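Local coordinates for protein blue-light receptor of the BLUF-family (Rhodobacter sphaeroides, PDB 2BYC) that probably senses blue light through a flavin held non-covalently in its BLUF domain and passes the signal on, at residues 28-33 / 93-98; 35-40 / 62-67; 102-105 / 110-113. One frame throughout, in Å; residues are numbered along the deposited sequence.

Overall arrangement
Contacts 1 and 2 have centres about 10 Å apart and share helix 19-37. Along the chain, contact 2 falls within the interval spanned by contact 1. It pairs the end of that helix with helix 58-69. Contact 1 joins the same helix to the loop leading into strand 96-98, which pairs parallel with strand 40-45 in the sheet. Together they frame the flavin mononucleotide, which sits between the two helices. Contact 3 comes later, its centre about 20 Å from contact 1 and 25 Å from contact 2. Strand 96-98 is followed by helix 100-106, and an Arg96-Glu102 salt bridge ties contacts 1 and 3. This is consistent with a C-terminal part linked to the pocket through that strand.

Contact 1 of 3, residues 28-33 / 93-98; sequences RASRVR and WSMRIV. With FMN (flavin mononucleotide), chain C.
Ser94 OG donates a hydrogen bond to the backbone oxygen Arg31 O, 3.2 Å away. The hydroxyl comes from the flank of the carbonyl, with a C=O...OG angle of 110°, and is tilted 24° from its plane. OG is anti to the backbone N of Ser94 (chi1 -168°), which turns it to the helix. The backbone oxygen of Ser94 accepts a second bond from Asn34, a flavin-binding residue of the same helix. One residue before Arg31, Ser30 OG lies against Met95 CB at 3.6 Å. This is packing against a carbon; the hydroxyl's bond goes to Met27 O, in its own helix. Ser30 CB lies over the face of the flavin pyrimidine ring, 3.2 Å from FMN N3. Ala29 CB touches the ribityl chain, 3.5 Å from FMN C4'. Met95 bends at chi2 and chi3, and its CE methyl comes within 3.9 Å of FMN O4. Its side chain also packs on Gln52, which is hydrogen-bonded to the flavin. Arg33, another FMN-binding residue, belongs to the same site. The helix carrying Ala29, Ser30 and Arg33 thus lines one side of the flavin pocket of the BLUF fold, and Met95 stands near FMN O4.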
loop_
_atom_site.group_PDB
_atom_site.type_symbol
_atom_site.label_atom_id
_atom_site.label_comp_id
_atom_site.label_asym_id
_atom_site.label_seq_id
_atom_site.Cartn_x
_atom_site.Cartn_y
_atom_site.Cartn_z
ATOM N N ARG A 28 1.508 9.644 9.436
ATOM C CA ARG A 28 1.096 10.999 9.686
ATOM C C ARG A 28 1.205 11.777 8.370
ATOM O O ARG A 28 0.239 12.392 7.932
ATOM C CB ARG A 28 2.003 11.605 10.709
ATOM C CG ARG A 28 1.683 13.026 11.067
ATOM C CD ARG A 28 2.718 13.452 12.089
ATOM N NE ARG A 28 2.276 14.690 12.698
ATOM C CZ ARG A 28 2.661 15.132 13.897
ATOM N NH1 ARG A 28 3.531 14.433 14.648
ATOM N NH2 ARG A 28 2.164 16.289 14.345
ATOM N N ALA A 29 2.378 11.700 7.745
ATOM C CA ALA A 29 2.645 12.288 6.446
ATOM C C ALA A 29 1.665 11.915 5.378
ATOM O O ALA A 29 1.203 12.770 4.669
ATOM C CB ALA A 29 4.052 11.926 5.980
ATOM N N SER A 30 1.352 10.620 5.280
ATOM C CA SER A 30 0.600 10.081 4.200
ATOM C C SER A 30 -0.882 10.397 4.357
ATOM O O SER A 30 -1.570 10.670 3.389
ATOM C CB SER A 30 0.794 8.580 4.162
ATOM O OG SER A 30 0.121 8.083 5.255
ATOM N N ARG A 31 -1.378 10.388 5.584
ATOM C CA ARG A 31 -2.759 10.698 5.792
ATOM C C ARG A 31 -3.081 12.121 5.226
ATOM O O ARG A 31 -4.118 12.335 4.558
ATOM C CB ARG A 31 -3.115 10.555 7.285
ATOM C CG ARG A 31 -4.608 10.681 7.555
ATOM C CD ARG A 31 -4.967 10.943 9.007
ATOM N NE ARG A 31 -6.445 10.947 9.105
ATOM C CZ ARG A 31 -7.182 10.970 10.234
ATOM N NH1 ARG A 31 -6.628 11.015 11.464
ATOM N NH2 ARG A 31 -8.507 10.971 10.138
ATOM N N VAL A 32 -2.197 13.094 5.430
ATOM C CA VAL A 32 -2.513 14.413 4.919
ATOM C C VAL A 32 -2.289 14.571 3.378
ATOM O O VAL A 32 -3.212 15.053 2.608
ATOM C CB VAL A 32 -1.842 15.458 5.760
ATOM C CG1 VAL A 32 -2.112 16.886 5.176
ATOM C CG2 VAL A 32 -2.370 15.332 7.228
ATOM N N ARG A 33 -1.123 14.125 2.910
ATOM C CA ARG A 33 -0.789 14.092 1.479
ATOM C C ARG A 33 -1.785 13.296 0.668
ATOM O O ARG A 33 -2.374 13.786 -0.318
ATOM C CB ARG A 33 0.604 13.461 1.320
ATOM C CG ARG A 33 1.202 13.408 -0.069
ATOM C CD ARG A 33 1.932 14.698 -0.352
ATOM N NE ARG A 33 3.390 14.698 -0.138
ATOM C CZ ARG A 33 4.032 14.703 1.014
ATOM N NH1 ARG A 33 3.404 14.626 2.155
ATOM N NH2 ARG A 33 5.337 14.734 1.014
ATOM N N TRP A 93 -9.877 4.648 2.818
ATOM C CA TRP A 93 -8.572 4.805 3.505
ATOM C C TRP A 93 -7.573 5.500 2.640
ATOM O O TRP A 93 -7.171 5.006 1.586
ATOM C CB TRP A 93 -7.974 3.477 3.944
ATOM C CG TRP A 93 -8.917 2.592 4.656
ATOM C CD1 TRP A 93 -9.804 1.711 4.100
ATOM C CD2 TRP A 93 -9.092 2.513 6.071
ATOM N NE1 TRP A 93 -10.516 1.092 5.094
ATOM C CE2 TRP A 93 -10.082 1.553 6.311
ATOM C CE3 TRP A 93 -8.487 3.148 7.159
ATOM C CZ2 TRP A 93 -10.460 1.176 7.585
ATOM C CZ3 TRP A 93 -8.895 2.784 8.465
ATOM C CH2 TRP A 93 -9.872 1.812 8.646
ATOM N N SER A 94 -7.178 6.645 3.152
ATOM C CA SER A 94 -6.074 7.439 2.704
ATOM C C SER A 94 -4.765 6.623 2.673
ATOM O O SER A 94 -4.073 6.671 1.696
ATOM C CB SER A 94 -5.963 8.634 3.659
ATOM O OG SER A 94 -5.082 9.606 3.154
ATOM N N MET A 95 -4.485 5.888 3.753
ATOM C CA MET A 95 -3.428 4.848 3.814
ATOM C C MET A 95 -3.865 4.074 5.051
ATOM O O MET A 95 -4.087 4.645 6.066
ATOM C CB MET A 95 -2.028 5.484 3.912
ATOM C CG MET A 95 -0.815 4.581 3.570
ATOM S SD MET A 95 -1.324 3.353 2.400
ATOM C CE MET A 95 -1.652 4.330 0.903
ATOM N N ARG A 96 -4.130 2.796 4.927
ATOM C CA ARG A 96 -4.379 2.008 6.135
ATOM C C ARG A 96 -3.089 1.187 6.306
ATOM O O ARG A 96 -2.574 0.673 5.306
ATOM C CB ARG A 96 -5.567 1.083 5.989
ATOM C CG ARG A 96 -5.981 0.547 7.387
ATOM C CD ARG A 96 -7.055 -0.418 7.221
ATOM N NE ARG A 96 -7.516 -1.054 8.456
ATOM C CZ ARG A 96 -6.803 -1.845 9.270
ATOM N NH1 ARG A 96 -5.504 -2.059 9.066
ATOM N NH2 ARG A 96 -7.397 -2.404 10.335
ATOM N N ILE A 97 -2.501 1.132 7.484
ATOM C CA ILE A 97 -1.295 0.288 7.617
ATOM C C ILE A 97 -1.849 -1.044 8.074
ATOM O O ILE A 97 -2.816 -1.096 8.878
ATOM C CB ILE A 97 -0.272 0.816 8.593
ATOM C CG1 ILE A 97 0.915 -0.135 8.577
ATOM C CG2 ILE A 97 -0.838 1.031 9.962
ATOM C CD1 ILE A 97 2.117 0.326 9.275
ATOM N N VAL A 98 -1.263 -2.102 7.526
ATOM C CA VAL A 98 -1.600 -3.450 7.892
ATOM C C VAL A 98 -0.278 -4.092 8.389
ATOM O O VAL A 98 0.574 -4.449 7.597
ATOM C CB VAL A 98 -2.180 -4.263 6.726
ATOM C CG1 VAL A 98 -2.473 -5.628 7.221
ATOM C CG2 VAL A 98 -3.506 -3.666 6.238
HETATM N N1 FMN C . 3.936 9.510 1.972
HETATM C C2 FMN C . 2.670 9.833 1.536
HETATM O O2 FMN C . 2.314 11.034 1.483
HETATM N N3 FMN C . 1.786 8.874 1.164
HETATM C C4 FMN C . 2.192 7.590 1.271
HETATM O O4 FMN C . 1.455 6.738 0.891
HETATM C C4A FMN C . 3.471 7.239 1.713
HETATM N N5 FMN C . 3.839 5.907 1.800
HETATM C C5A FMN C . 5.144 5.542 2.164
HETATM C C6 FMN C . 5.530 4.221 2.213
HETATM C C7 FMN C . 6.805 3.819 2.638
HETATM C C7M FMN C . 7.246 2.353 2.532
HETATM C C8 FMN C . 7.708 4.800 2.986
HETATM C C8M FMN C . 9.135 4.468 3.392
HETATM C C9 FMN C . 7.340 6.142 2.929
HETATM C C9A FMN C . 6.027 6.517 2.506
HETATM N N10 FMN C . 5.628 7.872 2.458
HETATM C C10 FMN C . 4.348 8.210 2.038
HETATM C "C1'" FMN C . 6.418 8.951 3.119
HETATM C "C2'" FMN C . 6.823 9.815 1.949
HETATM O "O2'" FMN C . 7.984 9.170 1.509
HETATM C "C3'" FMN C . 7.074 11.301 2.259
HETATM O "O3'" FMN C . 8.268 11.412 2.966
HETATM C "C4'" FMN C . 5.994 12.036 3.037
HETATM O "O4'" FMN C . 4.776 12.247 2.289
HETATM C "C5'" FMN C . 6.514 13.425 3.416
HETATM O "O5'" FMN C . 6.959 13.605 4.762
HETATM P P FMN C . 7.136 15.150 5.155
HETATM O O1P FMN C . 7.476 15.320 6.644
HETATM O O2P FMN C . 8.292 15.623 4.283
HETATM O O3P FMN C . 5.800 15.729 4.758
#

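Contact 2 of 3, residues 35-40 / 62-67; sequences LRLGIT and DELFRL. With FMN (flavin mononucleotide), chain C.
Leu37, in the last turn of helix 19-37, meets both Glu63 and Leu64 of helix 58-69. Its CG is anti to the carbonyl carbon (chi1 -76°), and the isobutyl group reaches across to the other helix. Methyl CD2 lies 3.1 Å from Glu63 OE1, a close contact of a methyl with a carboxylate oxygen. Methyl CD1 packs more loosely, 4.2 Å from Leu64 CB. The chain of Glu63, extended beyond CG, carries its carboxylate alongside the leucine's methyls. With an alanine in place of Leu37, a gap is likely to open beside Leu64 CB, and the Glu63 carboxylate would probably lose the methyls that limit its movement.

Gly38 ends the helical stretch with a positive phi of 82°. A side chain at these angles would collide with the carbonyl oxygen of Leu37, which favours glycine. The carbonyl oxygen of Gly38 itself accepts a bond from Arg88. Ile39 then turns back toward helix 58-69. Its CG2 methyl is 3.9 Å from Leu64 CD2, and CG1 lies at 4.1 Å from the same methyl. Ile39 also packs on Ile54, Ala60 and Cys61, just before the chain enters strand 40-45.

Leu64 is the shared partner. Its CD1 lies beneath the N3-C2 side of the flavin pyrimidine ring, 3.6 Å from FMN N3, and CD2 is 3.9 Å from FMN O4.

The contact is mostly apolar, with one carboxylate oxygen against a methyl. Leu37, Ile39 and Leu64 supply the apolar part, and Glu63 lies at the exposed side. Van der Waals packing holds the end of helix 19-37 and the residues after it against the middle of helix 58-69, and Leu64 carries that packing on to the flavin.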
loop_
_atom_site.group_PDB
_atom_site.type_symbol
_atom_site.label_atom_id
_atom_site.label_comp_id
_atom_site.label_asym_id
_atom_site.label_seq_id
_atom_site.Cartn_x
_atom_site.Cartn_y
_atom_site.Cartn_z
ATOM N N LEU A 35 -4.840 12.428 1.248
ATOM C CA LEU A 35 -6.138 13.075 1.270
ATOM C C LEU A 35 -6.212 14.223 0.208
ATOM O O LEU A 35 -7.214 14.343 -0.570
ATOM C CB LEU A 35 -6.394 13.594 2.690
ATOM C CG LEU A 35 -7.804 13.445 3.254
ATOM C CD1 LEU A 35 -8.487 14.711 2.917
ATOM C CD2 LEU A 35 -8.578 12.193 2.767
ATOM N N ARG A 36 -5.152 15.011 0.143
ATOM C CA ARG A 36 -5.095 16.146 -0.744
ATOM C C ARG A 36 -5.002 15.617 -2.153
ATOM O O ARG A 36 -5.677 16.105 -3.066
ATOM C CB ARG A 36 -3.854 16.961 -0.417
ATOM C CG ARG A 36 -3.623 18.098 -1.356
ATOM C CD ARG A 36 -2.728 19.113 -0.750
ATOM N NE ARG A 36 -1.346 18.661 -0.765
ATOM C CZ ARG A 36 -0.688 18.238 0.313
ATOM N NH1 ARG A 36 -1.303 18.193 1.490
ATOM N NH2 ARG A 36 0.581 17.865 0.186
ATOM N N LEU A 37 -4.157 14.621 -2.350
ATOM C CA LEU A 37 -3.906 14.164 -3.717
ATOM C C LEU A 37 -5.040 13.335 -4.299
ATOM O O LEU A 37 -5.105 13.082 -5.491
ATOM C CB LEU A 37 -2.699 13.240 -3.721
ATOM C CG LEU A 37 -1.346 13.885 -3.609
ATOM C CD1 LEU A 37 -0.250 12.786 -3.782
ATOM C CD2 LEU A 37 -1.248 14.935 -4.669
ATOM N N GLY A 38 -5.905 12.870 -3.448
ATOM C CA GLY A 38 -6.927 11.943 -3.893
ATOM C C GLY A 38 -6.324 10.530 -3.940
ATOM O O GLY A 38 -6.806 9.671 -4.644
ATOM N N ILE A 39 -5.294 10.267 -3.166
ATOM C CA ILE A 39 -4.845 8.862 -3.065
ATOM C C ILE A 39 -5.490 8.067 -1.940
ATOM O O ILE A 39 -5.781 8.610 -0.914
ATOM C CB ILE A 39 -3.295 8.817 -2.875
ATOM C CG1 ILE A 39 -2.648 9.584 -4.017
ATOM C CG2 ILE A 39 -2.801 7.424 -2.815
ATOM C CD1 ILE A 39 -2.807 8.851 -5.305
ATOM N N THR A 40 -5.737 6.772 -2.143
ATOM C CA THR A 40 -6.201 5.879 -1.107
ATOM C C THR A 40 -5.440 4.601 -1.254
ATOM O O THR A 40 -4.864 4.371 -2.285
ATOM C CB THR A 40 -7.739 5.587 -1.260
ATOM O OG1 THR A 40 -8.035 5.089 -2.589
ATOM C CG2 THR A 40 -8.519 6.797 -0.909
ATOM N N ASP A 62 1.661 8.644 -10.022
ATOM C CA ASP A 62 3.017 8.954 -10.543
ATOM C C ASP A 62 3.829 9.868 -9.610
ATOM O O ASP A 62 4.977 9.566 -9.274
ATOM C CB ASP A 62 2.948 9.575 -11.954
ATOM C CG ASP A 62 4.292 10.010 -12.453
ATOM O OD1 ASP A 62 5.118 9.130 -12.819
ATOM O OD2 ASP A 62 4.528 11.263 -12.500
ATOM N N GLU A 63 3.210 10.973 -9.189
ATOM C CA GLU A 63 3.807 11.935 -8.309
ATOM C C GLU A 63 4.221 11.361 -6.957
ATOM O O GLU A 63 5.360 11.528 -6.490
ATOM C CB GLU A 63 2.804 13.039 -8.096
ATOM C CG GLU A 63 3.342 14.134 -7.275
ATOM C CD GLU A 63 2.369 15.300 -7.034
ATOM O OE1 GLU A 63 1.222 15.057 -6.537
ATOM O OE2 GLU A 63 2.786 16.470 -7.305
ATOM N N LEU A 64 3.297 10.600 -6.379
ATOM C CA LEU A 64 3.465 10.041 -5.092
ATOM C C LEU A 64 4.545 9.013 -5.159
ATOM O O LEU A 64 5.417 8.980 -4.308
ATOM C CB LEU A 64 2.142 9.459 -4.581
ATOM C CG LEU A 64 2.259 9.037 -3.104
ATOM C CD1 LEU A 64 2.780 10.144 -2.048
ATOM C CD2 LEU A 64 1.023 8.335 -2.588
ATOM N N PHE A 65 4.487 8.147 -6.154
ATOM C CA PHE A 65 5.439 7.069 -6.197
ATOM C C PHE A 65 6.807 7.675 -6.307
ATOM O O PHE A 65 7.751 7.125 -5.769
ATOM C CB PHE A 65 5.110 6.158 -7.400
ATOM C CG PHE A 65 6.012 4.956 -7.521
ATOM C CD1 PHE A 65 6.122 4.055 -6.473
ATOM C CD2 PHE A 65 6.697 4.702 -8.689
ATOM C CE1 PHE A 65 6.913 2.918 -6.596
ATOM C CE2 PHE A 65 7.493 3.571 -8.812
ATOM C CZ PHE A 65 7.603 2.680 -7.759
ATOM N N ARG A 66 6.899 8.834 -6.982
ATOM C CA ARG A 66 8.168 9.503 -7.172
ATOM C C ARG A 66 8.724 9.867 -5.847
ATOM O O ARG A 66 9.888 9.637 -5.640
ATOM C CB ARG A 66 8.078 10.791 -7.996
ATOM C CG ARG A 66 7.705 10.499 -9.393
ATOM C CD ARG A 66 8.893 10.406 -10.369
ATOM N NE ARG A 66 8.371 10.208 -11.723
ATOM C CZ ARG A 66 7.622 11.107 -12.355
ATOM N NH1 ARG A 66 7.326 12.265 -11.761
ATOM N NH2 ARG A 66 7.155 10.836 -13.565
ATOM N N LEU A 67 7.899 10.454 -4.983
ATOM C CA LEU A 67 8.296 10.881 -3.633
ATOM C C LEU A 67 8.662 9.716 -2.754
ATOM O O LEU A 67 9.696 9.701 -2.102
ATOM C CB LEU A 67 7.131 11.609 -3.002
ATOM C CG LEU A 67 7.287 13.089 -3.268
ATOM C CD1 LEU A 67 5.957 13.840 -3.050
ATOM C CD2 LEU A 67 8.504 13.633 -2.394
HETATM N N1 FMN C . 3.936 9.510 1.972
HETATM C C2 FMN C . 2.670 9.833 1.536
HETATM O O2 FMN C . 2.314 11.034 1.483
HETATM N N3 FMN C . 1.786 8.874 1.164
HETATM C C4 FMN C . 2.192 7.590 1.271
HETATM O O4 FMN C . 1.455 6.738 0.891
HETATM C C4A FMN C . 3.471 7.239 1.713
HETATM N N5 FMN C . 3.839 5.907 1.800
HETATM C C5A FMN C . 5.144 5.542 2.164
HETATM C C6 FMN C . 5.530 4.221 2.213
HETATM C C7 FMN C . 6.805 3.819 2.638
HETATM C C7M FMN C . 7.246 2.353 2.532
HETATM C C8 FMN C . 7.708 4.800 2.986
HETATM C C8M FMN C . 9.135 4.468 3.392
HETATM C C9 FMN C . 7.340 6.142 2.929
HETATM C C9A FMN C . 6.027 6.517 2.506
HETATM N N10 FMN C . 5.628 7.872 2.458
HETATM C C10 FMN C . 4.348 8.210 2.038
HETATM C "C1'" FMN C . 6.418 8.951 3.119
HETATM C "C2'" FMN C . 6.823 9.815 1.949
HETATM O "O2'" FMN C . 7.984 9.170 1.509
HETATM C "C3'" FMN C . 7.074 11.301 2.259
HETATM O "O3'" FMN C . 8.268 11.412 2.966
HETATM C "C4'" FMN C . 5.994 12.036 3.037
HETATM O "O4'" FMN C . 4.776 12.247 2.289
HETATM C "C5'" FMN C . 6.514 13.425 3.416
HETATM O "O5'" FMN C . 6.959 13.605 4.762
HETATM P P FMN C . 7.136 15.150 5.155
HETATM O O1P FMN C . 7.476 15.320 6.644
HETATM O O2P FMN C . 8.292 15.623 4.283
HETATM O O3P FMN C . 5.800 15.729 4.758
#

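Contact 3 of 3, residues 102-105 / 110-113; sequences ELRA and LERL
Arg104 and Glu111 bring the two backbones closest, with their CA atoms 5.8 Å apart. Residues 102-105 are helical. Residues 110-113 form a type I beta turn, closed by a hydrogen bond from Leu113 N to Leu110 O of 2.7 Å. Leu103 carries the apolar part of the contact. Its CG is anti to the backbone N (chi1 -177°), which sends the side chain toward the turn. Methyl CD2 of Leu103 sits 3.9 Å from Glu111 CA. It also lies 3.9 Å from Leu113 CD2, and the two leucine side chains meet at a slant. At the exposed side, Arg104 and Glu111 run side by side in the same direction. Glu111 OE1 rests on the arginine's aliphatic part, 3.4 Å from Arg104 CG. The charged ends do not pair: Arg104 NE is 5.3 Å from Glu111 OE1, and the guanidinium and carboxylate planes are 72° apart. Any attraction is likely to be longer-range. Leu103 and Leu110 both also rest on Leu124 of helix 120-131. The chain folds back after helix 100-106 here and lies against helix 120-131, while Glu102 reaches Arg96 of strand 96-98.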
loop_
_atom_site.group_PDB
_atom_site.type_symbol
_atom_site.label_atom_id
_atom_site.label_comp_id
_atom_site.label_asym_id
_atom_site.label_seq_id
_atom_site.Cartn_x
_atom_site.Cartn_y
_atom_site.Cartn_z
ATOM N N GLU A 102 -1.842 -8.331 12.139
ATOM C CA GLU A 102 -3.076 -8.458 11.366
ATOM C C GLU A 102 -2.888 -9.143 10.028
ATOM O O GLU A 102 -3.790 -9.740 9.497
ATOM C CB GLU A 102 -3.688 -7.077 11.127
ATOM C CG GLU A 102 -5.078 -7.058 10.521
ATOM C CD GLU A 102 -5.561 -5.621 10.250
ATOM O OE1 GLU A 102 -4.696 -4.720 10.106
ATOM O OE2 GLU A 102 -6.795 -5.379 10.160
ATOM N N LEU A 103 -1.713 -9.033 9.443
ATOM C CA LEU A 103 -1.516 -9.750 8.186
ATOM C C LEU A 103 -1.460 -11.245 8.501
ATOM O O LEU A 103 -1.917 -12.042 7.719
ATOM C CB LEU A 103 -0.207 -9.336 7.529
ATOM C CG LEU A 103 0.253 -9.851 6.175
ATOM C CD1 LEU A 103 -0.770 -9.511 5.153
ATOM C CD2 LEU A 103 1.594 -9.197 5.817
ATOM N N ARG A 104 -0.851 -11.623 9.633
ATOM C CA ARG A 104 -0.869 -13.040 10.089
ATOM C C ARG A 104 -2.299 -13.590 10.142
ATOM O O ARG A 104 -2.578 -14.661 9.601
ATOM C CB ARG A 104 -0.182 -13.202 11.462
ATOM C CG ARG A 104 1.333 -13.330 11.428
ATOM C CD ARG A 104 1.895 -13.374 12.881
ATOM N NE ARG A 104 2.003 -12.060 13.572
ATOM C CZ ARG A 104 2.049 -11.860 14.912
ATOM N NH1 ARG A 104 1.967 -12.892 15.754
ATOM N NH2 ARG A 104 2.169 -10.622 15.427
ATOM N N ALA A 105 -3.202 -12.849 10.787
ATOM C CA ALA A 105 -4.595 -13.239 10.906
ATOM C C ALA A 105 -5.375 -13.224 9.588
ATOM O O ALA A 105 -6.276 -14.034 9.395
ATOM C CB ALA A 105 -5.303 -12.353 11.926
ATOM N N LEU A 110 0.722 -15.382 3.108
ATOM C CA LEU A 110 1.342 -14.261 2.404
ATOM C C LEU A 110 2.164 -13.327 3.317
ATOM O O LEU A 110 2.720 -12.338 2.833
ATOM C CB LEU A 110 0.290 -13.500 1.599
ATOM C CG LEU A 110 -0.469 -14.421 0.657
ATOM C CD1 LEU A 110 -1.830 -14.751 1.263
ATOM C CD2 LEU A 110 -0.667 -13.811 -0.738
ATOM N N GLU A 111 2.261 -13.672 4.602
ATOM C CA GLU A 111 2.885 -12.823 5.623
ATOM C C GLU A 111 4.314 -12.455 5.200
ATOM O O GLU A 111 4.818 -11.396 5.559
ATOM C CB GLU A 111 2.817 -13.495 7.030
ATOM C CG GLU A 111 3.890 -13.027 8.079
ATOM C CD GLU A 111 4.398 -14.136 9.059
ATOM O OE1 GLU A 111 3.622 -15.032 9.493
ATOM O OE2 GLU A 111 5.600 -14.089 9.419
ATOM N N ARG A 112 4.955 -13.317 4.402
ATOM C CA ARG A 112 6.311 -13.061 4.000
ATOM C C ARG A 112 6.360 -11.920 2.993
ATOM O O ARG A 112 7.401 -11.266 2.869
ATOM C CB ARG A 112 7.032 -14.311 3.451
ATOM C CG ARG A 112 7.491 -15.283 4.581
ATOM C CD ARG A 112 8.783 -16.064 4.236
ATOM N NE ARG A 112 8.788 -17.330 4.993
ATOM C CZ ARG A 112 9.530 -18.417 4.747
ATOM N NH1 ARG A 112 10.397 -18.458 3.743
ATOM N NH2 ARG A 112 9.379 -19.491 5.528
ATOM N N LEU A 113 5.266 -11.707 2.251
ATOM C CA LEU A 113 5.249 -10.595 1.250
ATOM C C LEU A 113 6.382 -10.743 0.195
ATOM O O LEU A 113 7.128 -9.784 -0.181
ATOM C CB LEU A 113 5.354 -9.263 1.959
ATOM C CG LEU A 113 4.225 -8.892 2.907
ATOM C CD1 LEU A 113 4.457 -7.436 3.294
ATOM C CD2 LEU A 113 2.946 -9.025 2.164
#